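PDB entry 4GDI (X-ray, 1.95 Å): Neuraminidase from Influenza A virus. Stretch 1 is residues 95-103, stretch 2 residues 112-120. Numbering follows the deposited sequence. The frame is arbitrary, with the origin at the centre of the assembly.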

# COMPACT_ATOMS: atom_id res chain seq x y z
N MET A 95 1.32 -13.92 0.44
CA MET A 95 1.47 -15.37 0.40
C MET A 95 2.27 -15.73 -0.85
O MET A 95 1.94 -15.29 -1.94
CB MET A 95 0.11 -16.06 0.39
CG MET A 95 0.21 -17.58 0.36
SD MET A 95 -1.33 -18.38 -0.16
CE MET A 95 -2.28 -18.38 1.35
N ILE A 96 3.34 -16.51 -0.69
CA ILE A 96 4.25 -16.83 -1.79
C ILE A 96 4.02 -18.21 -2.41
O ILE A 96 3.85 -18.33 -3.62
CB ILE A 96 5.72 -16.73 -1.35
CG1 ILE A 96 6.05 -15.29 -0.91
CG2 ILE A 96 6.65 -17.14 -2.50
CD1 ILE A 96 7.40 -15.15 -0.29
N LEU A 97 4.06 -19.25 -1.57
CA LEU A 97 3.89 -20.64 -2.00
C LEU A 97 3.41 -21.46 -0.80
O LEU A 97 3.62 -21.05 0.34
CB LEU A 97 5.22 -21.23 -2.49
CG LEU A 97 5.74 -20.91 -3.90
CD1 LEU A 97 7.14 -21.42 -4.01
CD2 LEU A 97 4.88 -21.54 -5.00
N PRO A 98 2.79 -22.62 -1.05
CA PRO A 98 2.57 -23.57 0.04
C PRO A 98 3.91 -24.17 0.46
O PRO A 98 4.76 -24.39 -0.40
CB PRO A 98 1.68 -24.65 -0.59
CG PRO A 98 1.91 -24.53 -2.05
CD PRO A 98 2.24 -23.10 -2.33
N GLY A 99 4.09 -24.42 1.75
CA GLY A 99 5.33 -25.00 2.24
C GLY A 99 5.38 -25.18 3.75
O GLY A 99 4.78 -24.40 4.49
N ARG A 100 6.08 -26.23 4.18
CA ARG A 100 6.27 -26.54 5.60
C ARG A 100 7.64 -26.05 6.08
O ARG A 100 7.83 -25.74 7.26
CB ARG A 100 6.18 -28.05 5.85
CG ARG A 100 4.94 -28.71 5.24
CD ARG A 100 4.98 -30.22 5.45
NE ARG A 100 4.59 -30.59 6.81
CZ ARG A 100 3.35 -30.91 7.18
NH1 ARG A 100 2.36 -30.90 6.30
NH2 ARG A 100 3.11 -31.23 8.44
N SER A 101 8.61 -26.04 5.16
CA SER A 101 9.88 -25.41 5.41
C SER A 101 10.31 -24.68 4.14
O SER A 101 9.78 -24.93 3.05
CB SER A 101 10.94 -26.42 5.85
OG SER A 101 11.25 -27.38 4.84
N SER A 102 11.27 -23.78 4.27
CA SER A 102 11.63 -22.95 3.13
C SER A 102 13.03 -22.36 3.18
O SER A 102 13.73 -22.42 4.19
CB SER A 102 10.62 -21.81 2.98
OG SER A 102 10.93 -20.76 3.86
N SER A 103 13.42 -21.79 2.05
CA SER A 103 14.60 -20.95 1.98
C SER A 103 14.39 -19.99 0.84
O SER A 103 13.71 -20.32 -0.13
CB SER A 103 15.85 -21.80 1.73
OG SER A 103 17.01 -20.99 1.77
N THR A 112 14.94 -16.37 -5.74
CA THR A 112 14.81 -17.82 -5.73
C THR A 112 14.17 -18.22 -4.40
O THR A 112 14.63 -17.82 -3.33
CB THR A 112 16.17 -18.51 -5.85
OG1 THR A 112 16.84 -18.10 -7.05
CG2 THR A 112 16.01 -20.01 -5.86
N VAL A 113 13.10 -19.00 -4.48
CA VAL A 113 12.38 -19.46 -3.30
C VAL A 113 12.25 -20.97 -3.39
O VAL A 113 11.87 -21.49 -4.42
CB VAL A 113 10.96 -18.86 -3.24
CG1 VAL A 113 10.17 -19.45 -2.07
CG2 VAL A 113 11.01 -17.33 -3.16
N LEU A 114 12.58 -21.66 -2.30
CA LEU A 114 12.37 -23.10 -2.21
C LEU A 114 11.41 -23.42 -1.07
O LEU A 114 11.48 -22.83 0.02
CB LEU A 114 13.70 -23.82 -1.95
CG LEU A 114 14.84 -23.69 -2.98
CD1 LEU A 114 15.75 -22.49 -2.65
CD2 LEU A 114 15.64 -24.97 -3.00
N VAL A 115 10.51 -24.35 -1.32
CA VAL A 115 9.61 -24.84 -0.27
C VAL A 115 9.53 -26.36 -0.30
O VAL A 115 9.67 -26.99 -1.36
CB VAL A 115 8.17 -24.31 -0.43
CG1 VAL A 115 8.09 -22.82 -0.09
CG2 VAL A 115 7.65 -24.58 -1.82
N ALA A 116 9.27 -26.94 0.87
CA ALA A 116 9.08 -28.38 0.96
C ALA A 116 7.64 -28.67 1.34
O ALA A 116 7.07 -27.98 2.19
CB ALA A 116 10.04 -28.98 1.97
N ASN A 117 7.03 -29.66 0.67
CA ASN A 117 5.66 -30.08 0.97
C ASN A 117 5.55 -31.60 0.98
O ASN A 117 6.40 -32.30 0.43
CB ASN A 117 4.68 -29.52 -0.06
CG ASN A 117 4.43 -28.03 0.11
OD1 ASN A 117 3.62 -27.60 0.93
ND2 ASN A 117 5.12 -27.24 -0.69
N GLY A 118 4.48 -32.10 1.59
CA GLY A 118 4.21 -33.53 1.62
C GLY A 118 4.87 -34.17 2.83
O GLY A 118 5.69 -33.56 3.51
N ARG A 119 4.51 -35.42 3.10
CA ARG A 119 4.96 -36.08 4.30
C ARG A 119 5.82 -37.28 3.94
O ARG A 119 5.53 -38.00 2.98
CB ARG A 119 3.77 -36.51 5.17
CG ARG A 119 2.79 -35.37 5.48
CD ARG A 119 1.50 -35.90 6.10
NE ARG A 119 0.31 -35.15 5.69
CZ ARG A 119 -0.24 -34.15 6.37
NH1 ARG A 119 0.27 -33.74 7.53
NH2 ARG A 119 -1.33 -33.54 5.89
N ASP A 120 6.89 -37.48 4.71
CA ASP A 120 7.71 -38.67 4.59
C ASP A 120 8.09 -38.93 3.14
O ASP A 120 8.73 -38.10 2.50
CB ASP A 120 6.96 -39.87 5.18
CG ASP A 120 6.18 -39.52 6.43
OD1 ASP A 120 6.75 -38.85 7.33
OD2 ASP A 120 4.99 -39.91 6.52

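A β-strand can serve two partners at once, offering its backbone to a neighbouring strand and its side chains to a segment packed against the sheet; residues 112-120 of this neuraminidase illustrate the principle. Thr112 barely takes part. At Val113 the side chain meets apolar groups from the earlier strand of stretch 1: Val113 CG1 lies 4.1 Å from Leu97 CD1 and 4.2 Å from Ile96 CG2. Leu114 forms the regular antiparallel rung. Leu114 N donates to Ser103 O (2.8 Å) along a straight line, and Leu114 O accepts from Ser103 N (3.0 Å). Val115, in the non-hydrogen-bonded position opposite Ser102, returns to the apolar cluster, with Val115 CG2 3.9 Å from Leu97 CD1. The chain passes so close here that a β-carbon on Gly99 would clash with Val115 CB.

Ala116 bonds to two different residues: Ala116 N donates to Ser101 O (3.0 Å), while Ala116 O receives Arg100 N (2.8 Å). Asn117 then replaces backbone pairing with a side-chain bond, Asn117 ND2 donating to Pro98 O at 2.9 Å, nearly linear. Gly118 adopts backbone angles that would jam a β-carbon against the preceding carbonyl. Beyond it, the poorly ordered Arg119 brings NH1 within 3.7 Å of Arg100 NH1, a close approach of like charges.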